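Local coordinates for ancylostoma secreted protein 1 (Necator americanus, PDB 3NT8) that is probably associated with the transition of infective hookworm larvae to parasitism and is built around two CAP domains, at residues A[274-278]-A[279-283]; A[329-332]-A[333-336]; A[344-347]-A[348-352]; A[391-394]-A[395-398]. All coordinates share one frame; numbering follows the deposited sequence.

Interaction 1: residues A[274-278]-A[279-283]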
loop_
_atom_site.group_PDB
_atom_site.type_symbol
_atom_site.label_atom_id
_atom_site.label_comp_id
_atom_site.label_asym_id
_atom_site.label_seq_id
_atom_site.Cartn_x
_atom_site.Cartn_y
_atom_site.Cartn_z
ATOM N N MET A 274 -8.866 -14.576 13.461
ATOM C CA MET A 274 -9.153 -15.179 12.152
ATOM C C MET A 274 -8.167 -16.271 11.782
ATOM O O MET A 274 -6.980 -16.184 12.067
ATOM C CB MET A 274 -9.160 -14.125 11.023
ATOM C CG MET A 274 -10.381 -13.237 10.993
ATOM S SD MET A 274 -10.198 -11.838 9.890
ATOM C CE MET A 274 -11.918 -11.341 9.840
ATOM N N VAL A 275 -8.686 -17.275 11.102
ATOM C CA VAL A 275 -7.855 -18.299 10.499
ATOM C C VAL A 275 -8.075 -18.261 8.968
ATOM O O VAL A 275 -9.203 -17.977 8.519
ATOM C CB VAL A 275 -8.159 -19.735 11.080
ATOM C CG1 VAL A 275 -7.714 -19.855 12.524
ATOM C CG2 VAL A 275 -9.597 -20.072 11.012
ATOM N N TYR A 276 -7.019 -18.537 8.208
ATOM C CA TYR A 276 -7.093 -18.682 6.782
ATOM C C TYR A 276 -7.818 -19.980 6.341
ATOM O O TYR A 276 -7.587 -21.048 6.897
ATOM C CB TYR A 276 -5.693 -18.573 6.160
ATOM C CG TYR A 276 -5.782 -18.000 4.767
ATOM C CD1 TYR A 276 -5.857 -16.636 4.567
ATOM C CD2 TYR A 276 -5.875 -18.834 3.641
ATOM C CE1 TYR A 276 -6.010 -16.119 3.297
ATOM C CE2 TYR A 276 -5.995 -18.319 2.413
ATOM C CZ TYR A 276 -6.047 -16.966 2.231
ATOM O OH TYR A 276 -6.202 -16.452 0.953
ATOM N N ASP A 277 -8.703 -19.892 5.355
ATOM C CA ASP A 277 -9.550 -21.018 4.995
ATOM C C ASP A 277 -9.533 -21.199 3.501
ATOM O O ASP A 277 -9.941 -20.295 2.719
ATOM C CB ASP A 277 -10.971 -20.802 5.518
ATOM C CG ASP A 277 -11.875 -21.979 5.251
ATOM O OD1 ASP A 277 -12.207 -22.685 6.199
ATOM O OD2 ASP A 277 -12.261 -22.230 4.105
ATOM N N CYS A 278 -9.094 -22.381 3.081
ATOM C CA CYS A 278 -8.915 -22.673 1.680
ATOM C C CYS A 278 -10.186 -22.579 0.855
ATOM O O CYS A 278 -10.160 -22.069 -0.292
ATOM C CB CYS A 278 -8.243 -24.053 1.540
ATOM S SG CYS A 278 -6.553 -24.029 2.124
ATOM N N GLU A 279 -11.296 -23.060 1.420
ATOM C CA GLU A 279 -12.585 -23.090 0.729
ATOM C C GLU A 279 -13.095 -21.660 0.495
ATOM O O GLU A 279 -13.730 -21.361 -0.527
ATOM C CB GLU A 279 -13.658 -23.947 1.497
ATOM C CG GLU A 279 -13.310 -25.446 1.661
ATOM C CD GLU A 279 -13.222 -26.225 0.298
ATOM O OE1 GLU A 279 -14.203 -26.947 -0.027
ATOM O OE2 GLU A 279 -12.188 -26.127 -0.441
ATOM N N VAL A 280 -12.877 -20.817 1.497
ATOM C CA VAL A 280 -13.299 -19.454 1.453
ATOM C C VAL A 280 -12.391 -18.787 0.417
ATOM O O VAL A 280 -12.808 -17.867 -0.296
ATOM C CB VAL A 280 -13.208 -18.734 2.835
ATOM C CG1 VAL A 280 -13.559 -17.293 2.693
ATOM C CG2 VAL A 280 -14.147 -19.381 3.915
ATOM N N GLU A 281 -11.137 -19.215 0.345
ATOM C CA GLU A 281 -10.270 -18.698 -0.707
ATOM C C GLU A 281 -10.771 -19.124 -2.098
ATOM O O GLU A 281 -10.757 -18.343 -3.017
ATOM C CB GLU A 281 -8.840 -19.194 -0.532
ATOM C CG GLU A 281 -7.819 -18.509 -1.455
ATOM C CD GLU A 281 -6.406 -19.111 -1.299
ATOM O OE1 GLU A 281 -6.176 -20.247 -1.783
ATOM O OE2 GLU A 281 -5.533 -18.474 -0.675
ATOM N N ALA A 282 -11.150 -20.372 -2.237
ATOM C CA ALA A 282 -11.533 -20.922 -3.542
ATOM C C ALA A 282 -12.759 -20.155 -3.991
ATOM O O ALA A 282 -12.922 -19.914 -5.183
ATOM C CB ALA A 282 -11.881 -22.401 -3.432
ATOM N N SER A 283 -13.604 -19.749 -3.026
ATOM C CA SER A 283 -14.790 -18.983 -3.371
ATOM C C SER A 283 -14.406 -17.538 -3.753
ATOM O O SER A 283 -15.020 -16.880 -4.621
ATOM C CB SER A 283 -15.788 -19.037 -2.191
ATOM O OG SER A 283 -16.886 -18.230 -2.445
#
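E281 folds back from the first turn of helix 278-288 to meet the hydroxyl of Y276, a residue of the short strand just before it. Its CB lies over the start of the helix, 3.2 Å from C278 O. CG stands anti to the backbone N (chi1 -170°), 3.6 Å from Y276 OH, and the extended chain beyond it brings CD and OE2 to the ring. CD comes up in the plane of the tyrosine ring, at its CE2 edge, with carboxylate and ring planes 68° apart. At the tip, Y276 OH donates to E281 OE2 over 2.7 Å, reaching it from the anti side and slightly out of the carboxylate plane. The same OE2 forms a salt bridge with R238, while OE1 takes a hydrogen bond from N230. Y276 OH is gripped a second time, by C372 N, so two partners hold the hydroxyl, and with it the tip of the ring, in place. Such a cluster would probably favour a charged E281.

The helix start is closed by D277. Its OD2 accepts from V280 N at 3.0 Å, again on the anti side, and the V280 CG2 methyl packs 3.4 Å from that oxygen. D277 O meanwhile takes E281 N, and C278 O takes A282 N at 2.8 Å. C278 SG is tied to C227 by a disulfide. Together these contacts make an aspartate N-cap at a strand-to-helix joint, where strand 275-276, at one border of the mixed sheet, passes into a helix of the second CAP domain.

Interaction 2: residues A[329-332]-A[333-336]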
loop_
_atom_site.group_PDB
_atom_site.type_symbol
_atom_site.label_atom_id
_atom_site.label_comp_id
_atom_site.label_asym_id
_atom_site.label_seq_id
_atom_site.Cartn_x
_atom_site.Cartn_y
_atom_site.Cartn_z
ATOM N N TRP A 329 -9.705 -0.583 3.269
ATOM C CA TRP A 329 -10.952 -1.044 3.926
ATOM C C TRP A 329 -11.025 -0.613 5.397
ATOM O O TRP A 329 -12.084 -0.085 5.819
ATOM C CB TRP A 329 -11.095 -2.522 3.861
ATOM C CG TRP A 329 -11.165 -3.075 2.484
ATOM C CD1 TRP A 329 -11.641 -2.458 1.387
ATOM C CD2 TRP A 329 -10.775 -4.410 2.075
ATOM N NE1 TRP A 329 -11.539 -3.317 0.299
ATOM C CE2 TRP A 329 -11.001 -4.504 0.700
ATOM C CE3 TRP A 329 -10.236 -5.515 2.739
ATOM C CZ2 TRP A 329 -10.711 -5.664 -0.032
ATOM C CZ3 TRP A 329 -9.895 -6.656 1.972
ATOM C CH2 TRP A 329 -10.137 -6.710 0.633
ATOM N N TRP A 330 -9.921 -0.835 6.152
ATOM C CA TRP A 330 -9.839 -0.517 7.570
ATOM C C TRP A 330 -9.956 0.973 7.889
ATOM O O TRP A 330 -10.592 1.340 8.903
ATOM C CB TRP A 330 -8.561 -1.105 8.209
ATOM C CG TRP A 330 -8.599 -1.075 9.717
ATOM C CD1 TRP A 330 -8.044 -0.122 10.540
ATOM C CD2 TRP A 330 -9.273 -2.010 10.606
ATOM N NE1 TRP A 330 -8.313 -0.420 11.873
ATOM C CE2 TRP A 330 -9.043 -1.580 11.929
ATOM C CE3 TRP A 330 -10.020 -3.181 10.403
ATOM C CZ2 TRP A 330 -9.555 -2.265 13.033
ATOM C CZ3 TRP A 330 -10.516 -3.851 11.497
ATOM C CH2 TRP A 330 -10.282 -3.401 12.787
ATOM N N ASN A 331 -9.360 1.813 7.014
ATOM C CA ASN A 331 -9.327 3.255 7.201
ATOM C C ASN A 331 -10.661 3.924 7.358
ATOM O O ASN A 331 -10.732 5.028 7.845
ATOM C CB ASN A 331 -8.400 3.974 6.172
ATOM C CG ASN A 331 -6.924 3.724 6.469
ATOM O OD1 ASN A 331 -6.572 3.339 7.610
ATOM N ND2 ASN A 331 -6.045 3.882 5.433
ATOM N N GLU A 332 -11.730 3.249 6.946
ATOM C CA GLU A 332 -13.076 3.780 7.106
ATOM C C GLU A 332 -13.410 4.274 8.516
ATOM O O GLU A 332 -14.131 5.258 8.719
ATOM C CB GLU A 332 -14.082 2.778 6.567
ATOM C CG GLU A 332 -13.844 2.490 5.048
ATOM C CD GLU A 332 -14.816 1.498 4.438
ATOM O OE1 GLU A 332 -15.347 0.563 5.121
ATOM O OE2 GLU A 332 -15.038 1.618 3.217
ATOM N N LEU A 333 -12.818 3.617 9.494
ATOM C CA LEU A 333 -13.107 3.904 10.874
ATOM C C LEU A 333 -12.557 5.260 11.245
ATOM O O LEU A 333 -13.248 6.059 11.933
ATOM C CB LEU A 333 -12.513 2.820 11.817
ATOM C CG LEU A 333 -12.641 3.162 13.315
ATOM C CD1 LEU A 333 -14.071 3.128 13.800
ATOM C CD2 LEU A 333 -11.814 2.201 14.180
ATOM N N LYS A 334 -11.315 5.518 10.838
ATOM C CA LYS A 334 -10.680 6.763 11.240
ATOM C C LYS A 334 -11.123 7.889 10.298
ATOM O O LYS A 334 -11.004 9.078 10.649
ATOM C CB LYS A 334 -9.167 6.595 11.251
ATOM C CG LYS A 334 -8.582 6.134 9.892
ATOM C CD LYS A 334 -6.988 6.342 9.896
ATOM C CE LYS A 334 -6.320 5.269 10.783
ATOM N NZ LYS A 334 -6.655 3.933 10.235
ATOM N N GLU A 335 -11.615 7.522 9.103
ATOM C CA GLU A 335 -12.044 8.544 8.138
ATOM C C GLU A 335 -13.476 9.040 8.302
ATOM O O GLU A 335 -13.733 10.267 8.272
ATOM C CB GLU A 335 -11.730 8.120 6.709
ATOM C CG GLU A 335 -10.219 8.220 6.462
ATOM C CD GLU A 335 -9.844 8.001 5.018
ATOM O OE1 GLU A 335 -10.656 8.417 4.169
ATOM O OE2 GLU A 335 -8.750 7.424 4.734
ATOM N N TYR A 336 -14.396 8.090 8.502
ATOM C CA TYR A 336 -15.803 8.381 8.559
ATOM C C TYR A 336 -16.422 8.160 9.921
ATOM O O TYR A 336 -17.168 8.991 10.378
ATOM C CB TYR A 336 -16.567 7.577 7.471
ATOM C CG TYR A 336 -15.990 7.725 6.047
ATOM C CD1 TYR A 336 -15.960 8.964 5.399
ATOM C CD2 TYR A 336 -15.517 6.624 5.346
ATOM C CE1 TYR A 336 -15.443 9.108 4.061
ATOM C CE2 TYR A 336 -15.009 6.743 3.998
ATOM C CZ TYR A 336 -14.977 8.001 3.375
ATOM O OH TYR A 336 -14.496 8.171 2.070
HETATM O O HOH W 1 -9.320 2.935 10.772
#
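W330 presents an edge of its indole to K334, with CD1 4.3 Å from K334 NZ and the nitrogen close to the ring plane. The rest of that ring belongs to the core: F248 stacks on it, Y359 meets it edge-to-face, and NE1 is bonded to E257. The Y336 ring carries E335 CB over the centre of one face, and its CD2 comes within 4.3 Å of E332 CB. The carboxamide of N331 lies alongside the K334 chain, both pointing the same way.

K334 NZ donates to N331 OD1 over 2.7 Å, tilted 29° from the carbonyl plane. CG of K334 sits between its own backbone N and carbonyl carbon (chi1 57°), and bends at chi3 and chi4 swing the ammonium group back along the helix to this oxygen. A water reinforces the hook: it donates to W330 O and accepts from K334 NZ at 2.9 Å. In the backbone, L333 N reaches W330 O almost straight. E335 N binds N331 O at 2.9 Å, and K334 N adds a weak bond to the same oxygen. Y336 N closes on E332 O.

The E332 chain runs extended beyond CG to H358 and Y359: OE2 bonds H358 ND1 and OE1 bonds Y359 N. The segment thus joins helices 318-330 and 332-335, packed on helix 357-363. A glutamate meeting a histidine here is consistent with the central cavity of the CAP fold, which in relatives is lined by paired histidines and glutamates.

Interaction 3: residues A[344-347]-A[348-352]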
loop_
_atom_site.group_PDB
_atom_site.type_symbol
_atom_site.label_atom_id
_atom_site.label_comp_id
_atom_site.label_asym_id
_atom_site.label_seq_id
_atom_site.Cartn_x
_atom_site.Cartn_y
_atom_site.Cartn_z
ATOM N N LEU A 344 -23.920 -0.853 13.542
ATOM C CA LEU A 344 -24.020 -0.599 12.148
ATOM C C LEU A 344 -25.453 -0.254 11.761
ATOM O O LEU A 344 -26.286 -1.171 11.552
ATOM C CB LEU A 344 -23.474 -1.798 11.332
ATOM C CG LEU A 344 -23.581 -1.700 9.812
ATOM C CD1 LEU A 344 -22.692 -0.587 9.229
ATOM C CD2 LEU A 344 -23.242 -2.997 9.106
ATOM N N THR A 345 -25.721 1.057 11.674
ATOM C CA THR A 345 -27.052 1.578 11.411
ATOM C C THR A 345 -27.217 2.047 9.968
ATOM O O THR A 345 -26.226 2.296 9.240
ATOM C CB THR A 345 -27.514 2.719 12.366
ATOM O OG1 THR A 345 -26.748 3.895 12.117
ATOM C CG2 THR A 345 -27.377 2.317 13.800
ATOM N N THR A 346 -28.481 2.103 9.536
ATOM C CA THR A 346 -28.811 2.583 8.208
ATOM C C THR A 346 -28.490 4.081 8.149
ATOM O O THR A 346 -28.094 4.564 7.101
ATOM C CB THR A 346 -30.307 2.230 7.764
ATOM O OG1 THR A 346 -31.251 2.898 8.597
ATOM C CG2 THR A 346 -30.562 0.738 7.894
ATOM N N ALA A 347 -28.610 4.786 9.285
ATOM C CA ALA A 347 -28.231 6.198 9.397
ATOM C C ALA A 347 -26.740 6.456 9.111
ATOM O O ALA A 347 -26.412 7.435 8.394
ATOM C CB ALA A 347 -28.631 6.783 10.757
ATOM N N LEU A 348 -25.856 5.608 9.661
ATOM C CA LEU A 348 -24.401 5.696 9.352
ATOM C C LEU A 348 -24.062 5.200 7.962
ATOM O O LEU A 348 -23.092 5.654 7.355
ATOM C CB LEU A 348 -23.547 4.888 10.331
ATOM C CG LEU A 348 -23.316 5.389 11.740
ATOM C CD1 LEU A 348 -22.702 4.232 12.459
ATOM C CD2 LEU A 348 -22.393 6.571 11.828
ATOM N N TRP A 349 -24.814 4.212 7.498
ATOM C CA TRP A 349 -24.629 3.628 6.151
ATOM C C TRP A 349 -24.945 4.671 5.063
ATOM O O TRP A 349 -24.146 4.911 4.132
ATOM C CB TRP A 349 -25.555 2.415 5.959
ATOM C CG TRP A 349 -25.225 1.629 4.725
ATOM C CD1 TRP A 349 -25.597 1.927 3.438
ATOM C CD2 TRP A 349 -24.425 0.432 4.653
ATOM N NE1 TRP A 349 -25.088 0.989 2.578
ATOM C CE2 TRP A 349 -24.362 0.061 3.292
ATOM C CE3 TRP A 349 -23.739 -0.340 5.601
ATOM C CZ2 TRP A 349 -23.657 -1.063 2.853
ATOM C CZ3 TRP A 349 -23.057 -1.453 5.168
ATOM C CH2 TRP A 349 -23.017 -1.803 3.808
ATOM N N ASN A 350 -26.098 5.316 5.205
ATOM C CA ASN A 350 -26.604 6.169 4.160
ATOM C C ASN A 350 -25.969 7.559 4.145
ATOM O O ASN A 350 -26.463 8.470 3.473
ATOM C CB ASN A 350 -28.124 6.239 4.271
ATOM C CG ASN A 350 -28.767 4.891 4.084
ATOM O OD1 ASN A 350 -28.268 4.038 3.326
ATOM N ND2 ASN A 350 -29.894 4.686 4.755
ATOM N N ARG A 351 -24.874 7.716 4.890
ATOM C CA ARG A 351 -24.186 9.003 4.948
ATOM C C ARG A 351 -23.632 9.328 3.566
ATOM O O ARG A 351 -23.101 8.464 2.878
ATOM C CB ARG A 351 -23.077 9.011 6.014
ATOM C CG ARG A 351 -23.548 9.380 7.409
ATOM C CD ARG A 351 -22.412 9.284 8.420
ATOM N NE ARG A 351 -21.753 7.971 8.394
ATOM C CZ ARG A 351 -20.620 7.704 9.051
ATOM N NH1 ARG A 351 -20.052 8.641 9.807
ATOM N NH2 ARG A 351 -20.062 6.498 8.996
ATOM N N PRO A 352 -23.794 10.574 3.142
ATOM C CA PRO A 352 -23.403 10.902 1.771
ATOM C C PRO A 352 -21.870 10.852 1.630
ATOM O O PRO A 352 -21.179 11.520 2.393
ATOM C CB PRO A 352 -23.959 12.316 1.586
ATOM C CG PRO A 352 -25.171 12.354 2.607
ATOM C CD PRO A 352 -24.624 11.611 3.782
#
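A threonine N-cap opens the short helix 346-349: T345 OG1 accepts from L348 N at 3.1 Å, along a fairly straight bond of 161°. The hydroxyl reaches it because OG1 sits between the backbone N and carbonyl carbon of T345 (chi1 69°), leaning over the start of the helix. The L348 side chain crosses that of T345 obliquely, its CG 3.8 Å from the same oxygen. T345 O in turn takes W349 N at 2.9 Å, and T346 O takes N350 N, the first residue to leave helical geometry.

Outside the turn, L344 CD1 meets the W349 indole at its CE3 edge, 3.8 Å away and in the ring plane, so the leucine borders the ring rather than covering a face. On the far end, N350 lays its amide beside the helix: ND2 is near T346 O, but the angle is too poor for a bond. R351 closes the other side. Its NE donates to L348 O at 2.9 Å, in the carbonyl plane and on a lone pair, and L348 CD2 sits 3.5 Å above the centre of the guanidinium face. The bond from NE, with those from NH1 and NH2, fixes the orientation of the group, and the methyl covers one face.

The remaining guanidinium nitrogens span to the turn after helix 332-335, NH1 to Y336 O and NH2 to G337 O. At the opposite end, L344 pairs through its backbone with G395 and H396, in the loop beyond strand 381-388, and its side chain touches I356 just ahead of helix 357-363.

Interaction 4: residues A[391-394]-A[395-398]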
loop_
_atom_site.group_PDB
_atom_site.type_symbol
_atom_site.label_atom_id
_atom_site.label_comp_id
_atom_site.label_asym_id
_atom_site.label_seq_id
_atom_site.Cartn_x
_atom_site.Cartn_y
_atom_site.Cartn_z
ATOM N N GLY A 391 -20.552 -10.805 8.437
ATOM C CA GLY A 391 -21.190 -9.857 9.350
ATOM C C GLY A 391 -22.061 -8.867 8.617
ATOM O O GLY A 391 -22.871 -9.244 7.785
ATOM N N ASN A 392 -21.948 -7.596 8.976
ATOM C CA ASN A 392 -22.713 -6.536 8.354
ATOM C C ASN A 392 -24.215 -6.800 8.483
ATOM O O ASN A 392 -25.027 -6.478 7.580
ATOM C CB ASN A 392 -22.286 -6.240 6.908
ATOM C CG ASN A 392 -20.925 -5.558 6.818
ATOM O OD1 ASN A 392 -20.161 -5.527 7.772
ATOM N ND2 ASN A 392 -20.615 -5.035 5.669
ATOM N N TYR A 393 -24.595 -7.328 9.626
ATOM C CA TYR A 393 -25.988 -7.339 9.991
ATOM C C TYR A 393 -26.445 -5.914 10.367
ATOM O O TYR A 393 -25.941 -5.355 11.342
ATOM C CB TYR A 393 -26.191 -8.284 11.196
ATOM C CG TYR A 393 -25.618 -9.671 11.075
ATOM C CD1 TYR A 393 -25.874 -10.447 9.953
ATOM C CD2 TYR A 393 -24.888 -10.252 12.135
ATOM C CE1 TYR A 393 -25.422 -11.719 9.840
ATOM C CE2 TYR A 393 -24.406 -11.537 12.043
ATOM C CZ TYR A 393 -24.680 -12.270 10.866
ATOM O OH TYR A 393 -24.241 -13.554 10.687
ATOM N N MET A 394 -27.406 -5.366 9.614
ATOM C CA MET A 394 -27.920 -4.002 9.824
ATOM C C MET A 394 -28.718 -3.896 11.104
ATOM O O MET A 394 -29.695 -4.629 11.317
ATOM C CB MET A 394 -28.785 -3.504 8.656
ATOM C CG MET A 394 -28.065 -3.354 7.338
ATOM S SD MET A 394 -26.578 -2.295 7.351
ATOM C CE MET A 394 -27.320 -0.741 7.785
ATOM N N GLY A 395 -28.272 -2.962 11.937
ATOM C CA GLY A 395 -28.869 -2.694 13.233
ATOM C C GLY A 395 -28.165 -3.447 14.347
ATOM O O GLY A 395 -28.588 -3.359 15.517
ATOM N N HIS A 396 -27.102 -4.186 14.006
ATOM C CA HIS A 396 -26.374 -5.001 15.018
ATOM C C HIS A 396 -25.016 -4.373 15.337
ATOM O O HIS A 396 -24.446 -3.661 14.489
ATOM C CB HIS A 396 -26.145 -6.392 14.465
ATOM C CG HIS A 396 -25.788 -7.419 15.494
ATOM N ND1 HIS A 396 -24.526 -7.510 16.042
ATOM C CD2 HIS A 396 -26.511 -8.440 16.030
ATOM C CE1 HIS A 396 -24.489 -8.527 16.884
ATOM N NE2 HIS A 396 -25.677 -9.108 16.894
ATOM N N VAL A 397 -24.515 -4.575 16.565
ATOM C CA VAL A 397 -23.191 -4.115 16.912
ATOM C C VAL A 397 -22.128 -4.848 16.058
ATOM O O VAL A 397 -22.303 -6.003 15.680
ATOM C CB VAL A 397 -22.882 -4.288 18.392
ATOM C CG1 VAL A 397 -23.795 -3.372 19.296
ATOM C CG2 VAL A 397 -23.021 -5.682 18.721
ATOM N N ILE A 398 -21.046 -4.145 15.722
ATOM C CA ILE A 398 -19.975 -4.731 14.911
ATOM C C ILE A 398 -19.241 -5.755 15.791
ATOM O O ILE A 398 -18.835 -6.828 15.331
ATOM C CB ILE A 398 -18.989 -3.669 14.378
ATOM C CG1 ILE A 398 -19.698 -2.588 13.582
ATOM C CG2 ILE A 398 -17.822 -4.305 13.566
ATOM C CD1 ILE A 398 -18.926 -1.260 13.620
#
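Y393 to H396 form a type II beta turn, closed by H396 N donating to Y393 O over 3.1 Å, with the donor lying above the carbonyl plane. The turn lies in the loop that follows strand 381-388, the last strand along the chain in the sheet of the second CAP domain. G395 takes its third position with a positive phi of 95°, where a side chain would be jammed against the carbonyl oxygen of M394, which by itself calls for a glycine.

The side chains of the first and last residues of the turn meet beside the closing bond. Y393 CB and H396 CB come within 3.8 Å, and H396 CB also lies 3.3 Å from Y393 O. From there the rings diverge into a T-shaped pair, the CD2 edge of Y393 directed at one face of the imidazole. Their centroids are 6.0 Å apart and the planes meet at 70°, a loose edge-to-face contact at the surface. W364 meets the tyrosine ring as well, with its plane nearly perpendicular.

M394, at the second position of the turn, lays its bent chain on L344 and on T346 and W349 of helix 346-349. Just before the turn, N392 ties the loop to helix 357-363, OD1 to T360 OG1 and ND2 to G357 O.

H396 CG stands anti to its own backbone nitrogen (chi1 -163°), which brings ND1 round to the next residue. ND1 donates to V397 O over 2.7 Å, almost straight, exactly in the imidazole plane and onto a lone pair of the carbonyl.

How the interactions relate
Interactions 2, 3 and 4 form one connected patch, whereas interaction 1 touches none of them; its centre lies about 24 Å from that of interaction 2. Interactions 2 and 3 (centres about 14 Å apart) meet where R351 NH1 is 3.0 Å from Y336 O. Interactions 3 and 4 are closer still, about 12 Å between centres: L344 O faces G395 N at 2.7 Å, and M394 CE packs 3.5 Å from T346 N. Interactions 2 and 4 both contact helix 357-363. Interaction 2 reaches H358, at the probable CAP cavity, through E332 and W329; interaction 1 holds an outermost strand, 275-276, to its helix.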